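Local atomic coordinates of starch synthase I (Hordeum vulgare, PDB entry 4HLN), a protein that belongs to the plant starch synthases, glycosyltransferase-family enzymes built from two Rossmann-like domains, with a glycan held in this model. Residues Asn176-Lys188 and Val198-Phe212. Residues are numbered along the deposited sequence; the frame is centred on the assembly and turned at random.
Sequences NYAKALYTGKHIK and VTFFHEYRDNVDWVF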
loop_
_atom_site.group_PDB
_atom_site.type_symbol
_atom_site.label_atom_id
_atom_site.label_comp_id
_atom_site.label_asym_id
_atom_site.label_seq_id
_atom_site.Cartn_x
_atom_site.Cartn_y
_atom_site.Cartn_z
ATOM N N ASN A 176 -5.164 25.006 -4.090
ATOM C CA ASN A 176 -4.542 23.819 -3.516
ATOM C C ASN A 176 -3.175 24.055 -2.850
ATOM O O ASN A 176 -2.652 23.198 -2.138
ATOM C CB ASN A 176 -4.404 22.754 -4.599
ATOM C CG ASN A 176 -5.573 21.799 -4.616
ATOM O OD1 ASN A 176 -6.615 22.073 -4.021
ATOM N ND2 ASN A 176 -5.405 20.663 -5.287
ATOM N N TYR A 177 -2.592 25.218 -3.082
ATOM C CA TYR A 177 -1.273 25.492 -2.564
ATOM C C TYR A 177 -1.273 26.876 -1.951
ATOM O O TYR A 177 -0.217 27.450 -1.684
ATOM C CB TYR A 177 -0.258 25.422 -3.698
ATOM C CG TYR A 177 -0.068 24.031 -4.272
ATOM C CD1 TYR A 177 0.714 23.094 -3.613
ATOM C CD2 TYR A 177 -0.654 23.660 -5.480
ATOM C CE1 TYR A 177 0.906 21.825 -4.127
ATOM C CE2 TYR A 177 -0.465 22.388 -6.007
ATOM C CZ TYR A 177 0.318 21.473 -5.319
ATOM O OH TYR A 177 0.525 20.203 -5.811
ATOM N N ALA A 178 -2.470 27.414 -1.745
ATOM C CA ALA A 178 -2.610 28.766 -1.233
ATOM C C ALA A 178 -1.809 28.927 0.052
ATOM O O ALA A 178 -1.104 29.925 0.232
ATOM C CB ALA A 178 -4.078 29.105 -1.004
ATOM N N LYS A 179 -1.894 27.936 0.934
ATOM C CA LYS A 179 -1.227 28.041 2.230
ATOM C C LYS A 179 0.211 27.499 2.267
ATOM O O LYS A 179 0.834 27.455 3.317
ATOM C CB LYS A 179 -2.078 27.414 3.335
ATOM C CG LYS A 179 -3.434 28.071 3.513
ATOM C CD LYS A 179 -3.771 28.234 4.989
ATOM C CE LYS A 179 -5.003 29.112 5.183
ATOM N NZ LYS A 179 -5.198 29.520 6.603
ATOM N N ALA A 180 0.739 27.095 1.122
ATOM C CA ALA A 180 2.124 26.669 1.047
ATOM C C ALA A 180 2.973 27.855 0.623
ATOM O O ALA A 180 3.077 28.146 -0.569
ATOM C CB ALA A 180 2.272 25.554 0.044
ATOM N N LEU A 181 3.596 28.523 1.593
ATOM C CA LEU A 181 4.360 29.738 1.322
ATOM C C LEU A 181 5.810 29.512 0.882
ATOM O O LEU A 181 6.446 28.528 1.272
ATOM C CB LEU A 181 4.335 30.645 2.535
ATOM C CG LEU A 181 2.931 30.882 3.077
ATOM C CD1 LEU A 181 3.001 31.881 4.209
ATOM C CD2 LEU A 181 1.967 31.354 1.976
ATOM N N TYR A 182 6.315 30.443 0.068
ATOM C CA TYR A 182 7.684 30.399 -0.416
ATOM C C TYR A 182 8.642 30.574 0.758
ATOM O O TYR A 182 8.441 31.446 1.581
ATOM C CB TYR A 182 7.912 31.493 -1.451
ATOM C CG TYR A 182 9.349 31.646 -1.897
ATOM C CD1 TYR A 182 10.052 30.566 -2.429
ATOM C CD2 TYR A 182 9.995 32.873 -1.810
ATOM C CE1 TYR A 182 11.362 30.698 -2.846
ATOM C CE2 TYR A 182 11.299 33.018 -2.234
ATOM C CZ TYR A 182 11.983 31.927 -2.743
ATOM O OH TYR A 182 13.288 32.079 -3.155
ATOM N N THR A 183 9.675 29.738 0.826
ATOM C CA THR A 183 10.577 29.711 1.967
ATOM C C THR A 183 11.730 30.683 1.797
ATOM O O THR A 183 12.495 30.897 2.722
ATOM C CB THR A 183 11.219 28.317 2.148
ATOM O OG1 THR A 183 12.008 27.994 0.990
ATOM C CG2 THR A 183 10.152 27.252 2.373
ATOM N N GLY A 184 11.883 31.256 0.611
ATOM C CA GLY A 184 13.056 32.064 0.360
ATOM C C GLY A 184 14.281 31.244 -0.028
ATOM O O GLY A 184 15.351 31.796 -0.247
ATOM N N LYS A 185 14.134 29.927 -0.134
ATOM C CA LYS A 185 15.275 29.077 -0.449
ATOM C C LYS A 185 15.193 28.461 -1.835
ATOM O O LYS A 185 14.144 27.964 -2.256
ATOM C CB LYS A 185 15.398 27.989 0.598
ATOM C CG LYS A 185 15.740 28.529 1.959
ATOM C CD LYS A 185 17.197 28.946 2.025
ATOM C CE LYS A 185 17.487 29.682 3.320
ATOM N NZ LYS A 185 18.953 29.787 3.558
ATOM N N HIS A 186 16.305 28.506 -2.554
ATOM C CA HIS A 186 16.388 27.853 -3.850
ATOM C C HIS A 186 17.674 27.030 -3.926
ATOM O O HIS A 186 18.628 27.299 -3.199
ATOM C CB HIS A 186 16.409 28.900 -4.947
ATOM C CG HIS A 186 17.741 29.564 -5.117
ATOM N ND1 HIS A 186 18.096 30.711 -4.435
ATOM C CD2 HIS A 186 18.807 29.239 -5.888
ATOM C CE1 HIS A 186 19.321 31.064 -4.785
ATOM N NE2 HIS A 186 19.776 30.188 -5.663
ATOM N N ILE A 187 17.713 26.023 -4.790
ATOM C CA ILE A 187 18.997 25.405 -5.109
ATOM C C ILE A 187 19.178 25.293 -6.599
ATOM O O ILE A 187 18.202 25.343 -7.366
ATOM C CB ILE A 187 19.175 24.024 -4.480
ATOM C CG1 ILE A 187 18.166 23.041 -5.061
ATOM C CG2 ILE A 187 19.048 24.111 -2.955
ATOM C CD1 ILE A 187 18.229 21.664 -4.427
ATOM N N LYS A 188 20.438 25.184 -7.003
ATOM C CA LYS A 188 20.786 24.972 -8.406
ATOM C C LYS A 188 21.376 23.583 -8.559
ATOM O O LYS A 188 22.431 23.265 -7.979
ATOM C CB LYS A 188 21.735 26.057 -8.947
ATOM C CG LYS A 188 21.046 27.392 -9.200
ATOM C CD LYS A 188 21.962 28.394 -9.893
ATOM C CE LYS A 188 21.426 29.832 -9.770
ATOM N NZ LYS A 188 21.700 30.474 -8.428
ATOM N N VAL A 198 15.423 24.860 -8.599
ATOM C CA VAL A 198 14.147 24.615 -7.950
ATOM C C VAL A 198 14.043 25.536 -6.730
ATOM O O VAL A 198 15.059 26.026 -6.221
ATOM C CB VAL A 198 13.999 23.133 -7.520
ATOM C CG1 VAL A 198 14.158 22.212 -8.727
ATOM C CG2 VAL A 198 15.038 22.780 -6.479
ATOM N N THR A 199 12.818 25.791 -6.274
ATOM C CA THR A 199 12.618 26.568 -5.061
ATOM C C THR A 199 11.727 25.780 -4.110
ATOM O O THR A 199 11.116 24.794 -4.503
ATOM C CB THR A 199 12.016 27.957 -5.344
ATOM O OG1 THR A 199 10.739 27.801 -5.964
ATOM C CG2 THR A 199 12.930 28.766 -6.267
ATOM N N PHE A 200 11.669 26.196 -2.855
ATOM C CA PHE A 200 10.938 25.430 -1.866
ATOM C C PHE A 200 9.809 26.243 -1.282
ATOM O O PHE A 200 10.004 27.387 -0.853
ATOM C CB PHE A 200 11.863 24.984 -0.733
ATOM C CG PHE A 200 12.968 24.074 -1.168
ATOM C CD1 PHE A 200 12.858 22.697 -1.005
ATOM C CD2 PHE A 200 14.129 24.588 -1.726
ATOM C CE1 PHE A 200 13.880 21.849 -1.392
ATOM C CE2 PHE A 200 15.162 23.742 -2.122
ATOM C CZ PHE A 200 15.035 22.371 -1.954
ATOM N N PHE A 201 8.629 25.631 -1.264
ATOM C CA PHE A 201 7.463 26.191 -0.604
ATOM C C PHE A 201 7.153 25.289 0.566
ATOM O O PHE A 201 7.546 24.127 0.565
ATOM C CB PHE A 201 6.292 26.294 -1.581
ATOM C CG PHE A 201 6.495 27.345 -2.628
ATOM C CD1 PHE A 201 7.482 27.197 -3.594
ATOM C CD2 PHE A 201 5.728 28.503 -2.628
ATOM C CE1 PHE A 201 7.698 28.180 -4.559
ATOM C CE2 PHE A 201 5.934 29.498 -3.583
ATOM C CZ PHE A 201 6.928 29.337 -4.551
ATOM N N HIS A 202 6.486 25.814 1.582
ATOM C CA HIS A 202 6.315 25.026 2.793
ATOM C C HIS A 202 5.026 25.299 3.528
ATOM O O HIS A 202 4.570 26.424 3.605
ATOM C CB HIS A 202 7.494 25.228 3.760
ATOM C CG HIS A 202 7.209 24.754 5.151
ATOM N ND1 HIS A 202 6.999 25.617 6.204
ATOM C CD2 HIS A 202 7.054 23.504 5.652
ATOM C CE1 HIS A 202 6.741 24.919 7.298
ATOM N NE2 HIS A 202 6.770 23.636 6.992
ATOM N N GLU A 203 4.444 24.248 4.082
ATOM C CA GLU A 203 3.341 24.429 4.993
ATOM C C GLU A 203 3.409 23.461 6.173
ATOM O O GLU A 203 3.716 22.266 6.028
ATOM C CB GLU A 203 1.999 24.321 4.270
ATOM C CG GLU A 203 0.817 24.583 5.202
ATOM C CD GLU A 203 -0.541 24.209 4.616
ATOM O OE1 GLU A 203 -0.610 23.829 3.421
ATOM O OE2 GLU A 203 -1.542 24.297 5.366
ATOM N N TYR A 204 3.134 24.006 7.349
ATOM C CA TYR A 204 3.036 23.200 8.544
ATOM C C TYR A 204 1.552 22.920 8.783
ATOM O O TYR A 204 0.754 23.841 8.896
ATOM C CB TYR A 204 3.704 23.927 9.724
ATOM C CG TYR A 204 3.943 23.047 10.929
ATOM C CD1 TYR A 204 4.681 21.863 10.823
ATOM C CD2 TYR A 204 3.427 23.393 12.180
ATOM C CE1 TYR A 204 4.893 21.050 11.935
ATOM C CE2 TYR A 204 3.635 22.586 13.294
ATOM C CZ TYR A 204 4.366 21.422 13.167
ATOM O OH TYR A 204 4.564 20.629 14.272
ATOM N N ARG A 205 1.183 21.645 8.820
ATOM C CA ARG A 205 -0.220 21.238 8.935
ATOM C C ARG A 205 -0.245 19.811 9.487
ATOM O O ARG A 205 0.468 18.935 8.997
ATOM C CB ARG A 205 -0.916 21.307 7.564
ATOM C CG ARG A 205 -2.453 21.195 7.587
ATOM C CD ARG A 205 -3.031 20.517 6.322
ATOM N NE ARG A 205 -2.674 19.090 6.275
ATOM C CZ ARG A 205 -2.969 18.238 5.288
ATOM N NH1 ARG A 205 -3.644 18.633 4.209
ATOM N NH2 ARG A 205 -2.581 16.974 5.392
ATOM N N ASP A 206 -1.041 19.584 10.523
ATOM C CA ASP A 206 -1.084 18.275 11.177
ATOM C C ASP A 206 0.266 17.802 11.739
ATOM O O ASP A 206 0.546 16.597 11.778
ATOM C CB ASP A 206 -1.675 17.232 10.231
ATOM C CG ASP A 206 -3.134 17.507 9.912
ATOM O OD1 ASP A 206 -3.903 17.755 10.867
ATOM O OD2 ASP A 206 -3.511 17.494 8.718
ATOM N N ASN A 207 1.072 18.765 12.189
ATOM C CA ASN A 207 2.397 18.524 12.764
ATOM C C ASN A 207 3.367 17.948 11.769
ATOM O O ASN A 207 4.360 17.299 12.133
ATOM C CB ASN A 207 2.305 17.641 14.000
ATOM C CG ASN A 207 1.443 18.256 15.058
ATOM O OD1 ASN A 207 0.355 17.758 15.352
ATOM N ND2 ASN A 207 1.899 19.380 15.612
ATOM N N VAL A 208 3.061 18.192 10.502
ATOM C CA VAL A 208 3.894 17.732 9.424
ATOM C C VAL A 208 4.353 18.911 8.599
ATOM O O VAL A 208 3.578 19.814 8.279
ATOM C CB VAL A 208 3.175 16.689 8.546
ATOM C CG1 VAL A 208 3.883 16.539 7.182
ATOM C CG2 VAL A 208 3.099 15.362 9.286
ATOM N N ASP A 209 5.642 18.896 8.304
ATOM C CA ASP A 209 6.269 19.830 7.401
ATOM C C ASP A 209 6.092 19.382 5.968
ATOM O O ASP A 209 6.785 18.475 5.489
ATOM C CB ASP A 209 7.748 19.921 7.734
ATOM C CG ASP A 209 7.997 20.772 8.937
ATOM O OD1 ASP A 209 7.462 21.900 8.922
ATOM O OD2 ASP A 209 8.671 20.312 9.891
ATOM N N TRP A 210 5.142 20.014 5.295
ATOM C CA TRP A 210 4.871 19.744 3.898
ATOM C C TRP A 210 5.733 20.667 3.094
ATOM O O TRP A 210 5.519 21.883 3.096
ATOM C CB TRP A 210 3.410 20.042 3.607
ATOM C CG TRP A 210 2.534 19.249 4.477
ATOM C CD1 TRP A 210 1.953 19.646 5.643
ATOM C CD2 TRP A 210 2.164 17.887 4.278
ATOM N NE1 TRP A 210 1.229 18.611 6.183
ATOM C CE2 TRP A 210 1.346 17.516 5.366
ATOM C CE3 TRP A 210 2.449 16.940 3.282
ATOM C CZ2 TRP A 210 0.795 16.238 5.486
ATOM C CZ3 TRP A 210 1.909 15.670 3.402
ATOM C CH2 TRP A 210 1.084 15.329 4.494
ATOM N N VAL A 211 6.718 20.088 2.425
ATOM C CA VAL A 211 7.668 20.852 1.633
ATOM C C VAL A 211 7.455 20.581 0.151
ATOM O O VAL A 211 7.433 19.433 -0.287
ATOM C CB VAL A 211 9.108 20.475 1.987
ATOM C CG1 VAL A 211 10.092 21.148 1.026
ATOM C CG2 VAL A 211 9.398 20.833 3.425
ATOM N N PHE A 212 7.319 21.652 -0.618
ATOM C CA PHE A 212 6.995 21.546 -2.028
ATOM C C PHE A 212 8.122 22.042 -2.870
ATOM O O PHE A 212 8.635 23.138 -2.654
ATOM C CB PHE A 212 5.760 22.360 -2.325
ATOM C CG PHE A 212 4.578 21.863 -1.623
ATOM C CD1 PHE A 212 3.874 20.774 -2.128
ATOM C CD2 PHE A 212 4.178 22.440 -0.428
ATOM C CE1 PHE A 212 2.758 20.286 -1.460
ATOM C CE2 PHE A 212 3.063 21.960 0.250
ATOM C CZ PHE A 212 2.354 20.879 -0.262
#
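Y177 turns the edge of its ring, CE1 foremost, onto the face of F212, a T-shaped pair with the planes at 89° and centroids 5.3 Å apart. The methyl of A180 comes obliquely to the CD2-CE2 side of the same ring, Y177 meeting it at CD1 and CE1; A180 CB lies 3.7 Å from F212 CD2. Further along, the F201 ring faces the backbone of Y182: Y182 CA sits over one face of the ring, 3.9 Å from its centroid, a CH-pi contact, while A180 O meets the ring edge in plane. The two aromatic rings themselves meet only obliquely. With CG anti to the backbone N (chi1 173°), the Y182 ring runs on past F201, bringing CE1 to 3.8 Å from T199 CB. R167 adds a cation-pi contact to F201.

T183 grips F200 O twice. T183 N reaches F200 O in the carbonyl plane at 2.9 Å, while T183 OG1 comes to F200 O from above that plane at 2.8 Å. OG1 also accepts from K185 N, closing an ST turn, so one hydroxyl ties the corner at G184 to the neighbouring strand. Beyond the corner, I187 and V198 lie side by side, with CG1 of I187 3.4 Å from CG2 of V198, and I187 CG2 meets the edge of the F200 ring; helix 235-252 packs against all three side chains. Between the pairs Y182-F201 and H186-T199 the register slips by two residues. This is an antiparallel beta hairpin interrupted by a beta bulge, with strand 181-190 at the margin of the mixed sheet in the Rossmann-like starch synthase catalytic domain.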